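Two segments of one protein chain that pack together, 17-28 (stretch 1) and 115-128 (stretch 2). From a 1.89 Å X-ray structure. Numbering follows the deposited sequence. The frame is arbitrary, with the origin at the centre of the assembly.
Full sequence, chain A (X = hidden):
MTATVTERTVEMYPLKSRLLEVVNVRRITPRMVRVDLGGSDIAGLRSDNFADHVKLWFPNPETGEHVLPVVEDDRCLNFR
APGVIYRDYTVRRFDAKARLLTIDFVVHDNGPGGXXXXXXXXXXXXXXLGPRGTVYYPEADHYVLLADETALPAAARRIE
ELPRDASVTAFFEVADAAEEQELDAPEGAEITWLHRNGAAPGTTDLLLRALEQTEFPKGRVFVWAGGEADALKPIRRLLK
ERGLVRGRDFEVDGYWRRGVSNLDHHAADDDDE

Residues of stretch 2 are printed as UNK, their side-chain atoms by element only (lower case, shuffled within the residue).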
# COMPACT_ATOMS: atom_id res chain seq x y z
N SER A 17 1.09 12.31 16.50
CA SER A 17 0.02 11.38 16.79
C SER A 17 -1.29 12.04 16.41
O SER A 17 -1.65 13.07 16.98
CB SER A 17 0.03 10.97 18.26
OG SER A 17 -1.05 10.12 18.58
N ARG A 18 -1.99 11.48 15.44
CA ARG A 18 -3.27 12.02 15.02
C ARG A 18 -4.39 11.07 15.36
O ARG A 18 -4.24 9.84 15.26
CB ARG A 18 -3.26 12.33 13.51
CG ARG A 18 -2.23 13.36 13.08
CD ARG A 18 -2.31 13.67 11.58
NE ARG A 18 -1.63 14.93 11.29
CZ ARG A 18 -0.32 15.05 11.11
NH1 ARG A 18 0.46 13.98 11.20
NH2 ARG A 18 0.22 16.24 10.86
N LEU A 19 -5.52 11.62 15.78
CA LEU A 19 -6.73 10.82 15.94
C LEU A 19 -7.72 11.23 14.85
O LEU A 19 -8.18 12.36 14.84
CB LEU A 19 -7.34 11.00 17.33
CG LEU A 19 -8.60 10.17 17.61
CD1 LEU A 19 -8.31 8.68 17.53
CD2 LEU A 19 -9.22 10.54 18.96
N LEU A 20 -8.03 10.31 13.94
CA LEU A 20 -8.91 10.65 12.83
C LEU A 20 -10.18 9.81 12.87
O LEU A 20 -10.22 8.75 13.49
CB LEU A 20 -8.20 10.46 11.49
CG LEU A 20 -6.96 11.30 11.25
CD1 LEU A 20 -6.46 11.06 9.84
CD2 LEU A 20 -7.28 12.80 11.45
N GLU A 21 -11.21 10.30 12.20
CA GLU A 21 -12.54 9.69 12.27
C GLU A 21 -13.02 9.35 10.87
O GLU A 21 -12.80 10.13 9.94
CB GLU A 21 -13.52 10.65 12.96
CG GLU A 21 -14.95 10.16 13.06
CD GLU A 21 -15.82 11.14 13.84
OE1 GLU A 21 -15.27 11.90 14.66
OE2 GLU A 21 -17.05 11.15 13.62
N VAL A 22 -13.64 8.19 10.72
CA VAL A 22 -14.19 7.78 9.43
C VAL A 22 -15.33 8.73 9.03
O VAL A 22 -16.29 8.93 9.76
CB VAL A 22 -14.71 6.34 9.47
CG1 VAL A 22 -15.31 5.96 8.11
CG2 VAL A 22 -13.61 5.37 9.87
N VAL A 23 -15.21 9.33 7.85
CA VAL A 23 -16.28 10.18 7.34
C VAL A 23 -17.05 9.49 6.20
O VAL A 23 -18.29 9.55 6.16
CB VAL A 23 -15.72 11.51 6.86
CG1 VAL A 23 -16.85 12.40 6.37
CG2 VAL A 23 -14.94 12.20 8.00
N ASN A 24 -16.32 8.85 5.29
CA ASN A 24 -16.92 8.13 4.17
C ASN A 24 -16.43 6.68 4.12
O ASN A 24 -15.26 6.41 4.43
CB ASN A 24 -16.60 8.81 2.84
CG ASN A 24 -16.89 10.30 2.85
OD1 ASN A 24 -17.92 10.75 3.37
ND2 ASN A 24 -15.99 11.09 2.27
N VAL A 25 -17.33 5.77 3.74
CA VAL A 25 -16.96 4.37 3.49
C VAL A 25 -17.51 3.98 2.12
O VAL A 25 -18.71 4.15 1.85
CB VAL A 25 -17.52 3.42 4.57
CG1 VAL A 25 -17.07 1.98 4.30
CG2 VAL A 25 -17.05 3.85 5.96
N ARG A 26 -16.63 3.49 1.25
CA ARG A 26 -17.02 3.06 -0.09
C ARG A 26 -16.58 1.60 -0.32
O ARG A 26 -15.39 1.33 -0.36
CB ARG A 26 -16.42 3.98 -1.15
CG ARG A 26 -16.94 5.43 -1.13
CD ARG A 26 -15.96 6.45 -1.74
NE ARG A 26 -15.55 6.14 -3.11
CZ ARG A 26 -14.53 6.72 -3.75
NH1 ARG A 26 -13.80 7.65 -3.13
NH2 ARG A 26 -14.23 6.37 -4.99
N ARG A 27 -17.52 0.67 -0.42
CA ARG A 27 -17.15 -0.72 -0.69
C ARG A 27 -16.96 -0.85 -2.20
O ARG A 27 -17.90 -1.14 -2.93
CB ARG A 27 -18.22 -1.69 -0.17
CG ARG A 27 -17.90 -3.18 -0.44
CD ARG A 27 -16.65 -3.68 0.34
NE ARG A 27 -16.96 -3.78 1.76
CZ ARG A 27 -16.95 -4.90 2.46
NH1 ARG A 27 -16.62 -6.06 1.90
NH2 ARG A 27 -17.27 -4.86 3.75
N ILE A 28 -15.73 -0.61 -2.65
CA ILE A 28 -15.46 -0.53 -4.07
C ILE A 28 -15.49 -1.89 -4.77
O ILE A 28 -15.92 -1.98 -5.91
CB ILE A 28 -14.11 0.15 -4.35
CG1 ILE A 28 -13.01 -0.51 -3.52
CG2 ILE A 28 -14.17 1.66 -3.99
CD1 ILE A 28 -11.63 0.07 -3.80
N UNK A 115 -10.33 -7.38 9.93
CA UNK A 115 -11.64 -7.53 10.57
C UNK A 115 -12.27 -6.18 10.88
O UNK A 115 -13.49 -6.04 10.80
n UNK A 115 -9.18 -12.45 12.98
c UNK A 115 -9.27 -11.38 13.76
c UNK A 115 -11.36 -9.88 11.53
n UNK A 115 -10.34 -10.57 13.69
c UNK A 115 -11.46 -10.76 12.78
n UNK A 115 -8.31 -11.11 14.63
c UNK A 115 -11.51 -8.39 11.84
N UNK A 116 -11.46 -5.18 11.20
CA UNK A 116 -11.95 -3.81 11.41
C UNK A 116 -12.54 -3.24 10.12
O UNK A 116 -13.59 -2.59 10.13
c UNK A 116 -10.83 -2.89 11.93
c UNK A 116 -11.71 1.95 9.74
c UNK A 116 -12.01 1.93 11.07
c UNK A 116 -11.24 0.81 9.07
c UNK A 116 -11.69 -0.88 13.30
c UNK A 116 -11.82 0.74 11.75
n UNK A 116 -12.02 0.44 13.08
c UNK A 116 -11.34 -0.43 11.13
c UNK A 116 -11.27 -1.45 12.13
c UNK A 116 -11.04 -0.38 9.76
N UNK A 117 -11.85 -3.48 9.00
CA UNK A 117 -12.30 -3.01 7.70
C UNK A 117 -13.70 -3.52 7.35
O UNK A 117 -14.48 -2.82 6.70
c UNK A 117 -11.31 -3.43 6.60
N UNK A 118 -13.99 -4.76 7.74
CA UNK A 118 -15.26 -5.41 7.38
C UNK A 118 -16.45 -4.68 7.99
O UNK A 118 -17.56 -4.75 7.46
c UNK A 118 -15.25 -6.86 7.83
N UNK A 119 -16.23 -3.97 9.09
CA UNK A 119 -17.32 -3.28 9.79
C UNK A 119 -17.11 -1.77 9.84
O UNK A 119 -17.78 -1.08 10.59
o UNK A 119 -16.32 -3.45 12.01
c UNK A 119 -17.48 -3.80 11.23
c UNK A 119 -17.65 -5.32 11.24
N UNK A 120 -16.18 -1.27 9.04
CA UNK A 120 -15.86 0.15 9.03
C UNK A 120 -17.09 0.99 8.70
O UNK A 120 -17.81 0.71 7.75
c UNK A 120 -14.74 0.44 8.04
N UNK A 121 -17.34 2.02 9.51
CA UNK A 121 -18.49 2.89 9.27
C UNK A 121 -18.21 4.29 9.83
O UNK A 121 -17.36 4.44 10.71
o UNK A 121 -22.04 1.43 11.33
c UNK A 121 -19.74 2.14 11.39
c UNK A 121 -19.76 2.28 9.88
c UNK A 121 -20.95 1.37 11.91
n UNK A 121 -20.75 0.63 13.00
N UNK A 122 -18.90 5.31 9.30
CA UNK A 122 -18.68 6.69 9.76
C UNK A 122 -18.77 6.78 11.28
O UNK A 122 -19.63 6.15 11.89
c UNK A 122 -19.82 7.46 9.09
c UNK A 122 -19.96 5.25 8.27
c UNK A 122 -20.08 6.70 7.84
N UNK A 123 -17.84 7.51 11.89
CA UNK A 123 -17.81 7.62 13.34
C UNK A 123 -16.76 6.74 14.02
O UNK A 123 -16.37 7.04 15.14
N UNK A 124 -16.33 5.66 13.36
CA UNK A 124 -15.18 4.89 13.85
C UNK A 124 -13.96 5.78 13.88
O UNK A 124 -13.80 6.62 13.00
c UNK A 124 -14.88 3.67 12.97
o UNK A 124 -15.96 1.71 12.18
c UNK A 124 -15.94 2.60 13.06
o UNK A 124 -16.75 2.62 14.01
N UNK A 125 -13.08 5.60 14.86
CA UNK A 125 -11.87 6.41 14.91
C UNK A 125 -10.62 5.53 14.92
O UNK A 125 -10.64 4.41 15.43
c UNK A 125 -13.28 9.16 17.33
n UNK A 125 -14.47 10.02 17.22
n UNK A 125 -15.80 8.69 18.58
n UNK A 125 -16.66 10.60 17.63
c UNK A 125 -13.12 8.28 16.09
c UNK A 125 -15.64 9.76 17.80
c UNK A 125 -11.91 7.34 16.13
N UNK A 126 -9.54 6.05 14.35
CA UNK A 126 -8.26 5.37 14.33
C UNK A 126 -7.14 6.32 14.70
O UNK A 126 -7.17 7.49 14.32
c UNK A 126 -7.97 4.77 12.95
c UNK A 126 -8.49 3.25 11.03
c UNK A 126 -8.90 3.66 12.45
c UNK A 126 -8.84 2.48 13.41
N UNK A 127 -6.15 5.81 15.43
CA UNK A 127 -4.90 6.54 15.59
C UNK A 127 -4.15 6.47 14.27
O UNK A 127 -4.12 5.43 13.60
N UNK A 128 -3.55 7.59 13.87
CA UNK A 128 -2.82 7.64 12.62
C UNK A 128 -1.42 8.18 12.86
O UNK A 128 -1.24 9.34 13.28
c UNK A 128 -3.55 8.51 11.57
c UNK A 128 -2.75 8.54 10.27
c UNK A 128 -4.97 7.96 11.33
O HOH W 1 0.08 11.20 11.47

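Position 115 carries three carbons, a nitrogen, then a carbon bearing two more nitrogens: Arg-115, an exposed helical residue beyond reach of stretch 1. Position 116 has one carbon leading into fused five- and six-membered rings with a single nitrogen, which is Trp-116; the edge of its large ring reaches Val-22, CH2 lying 3.9 Å from CG2 of Val-22. Positions 117 and 118 each have a lone side-chain carbon, so both are alanine. Ala-117 is buried, where a small group fits, whereas Ala-118 offers its backbone O 3.7 Å from NH2 of Arg-27.

At 119 one carbon carries an oxygen and a carbon, giving Thr-119, exposed and without contact. Position 120, again one carbon, is Ala-120; its CB points toward stretch 1, and its O lies 3.7 Å from CG2 of Val-25. Position 121 has three carbons, the third bearing one oxygen and one nitrogen: Gln-121, whose polar end extends into an exposed setting while its CA meets CG2 of Val-25 at 3.7 Å.

At position 122 three carbons close onto the backbone nitrogen, which identifies Pro-122. Its phi of -51° suits the second place of a type II turn, and its CD packs 4.0 Å from CG2 of Val-25. Position 123 lacks side-chain atoms and is Gly-123; at phi 101° a CB would jam against the preceding carbonyl. Its N donates to O of Val-22 (3.0 Å). Two carbons, the second with two oxygens, make 124 Asp-124: OD2 accepts from N of Gln-121 at 3.0 Å, bracing the turn, and its backbone O accepts from N of Val-22 at 2.8 Å.

Position 125 repeats the guanidinium pattern. Arg-125 can therefore form a salt bridge with Glu-21, NE to OE1 3.3 Å. Position 126 has four carbons, forked at the second: Leu-126, apolar and buried on the same sheet face as Leu-20. Position 127, with no side-chain atoms, is Gly-127, its CA 3.4 Å from O of Arg-18. One carbon carrying two others makes 128 Val-128, a beta-branched residue suited to a strand; its CG2 packs 3.7 Å from CD1 of Leu-20.

The contact is an antiparallel strand pairing prolonged into a turn. Arg-18 and Val-128 exchange backbone hydrogen bonds (N to O 3.1 Å, O to N 2.7 Å), as do Leu-20 and Leu-126 (3.0 and 2.9 Å in the same order). Leu-20, Leu-126 and Val-128 share one face with Arg-18, while the Glu-21 and Arg-125 salt bridge lies on the other face together with Leu-19, and Val-22 and Val-25 extend the packing to the turn and helix.

Stretch 2 (115-128) RWAATAQPGDRLGV
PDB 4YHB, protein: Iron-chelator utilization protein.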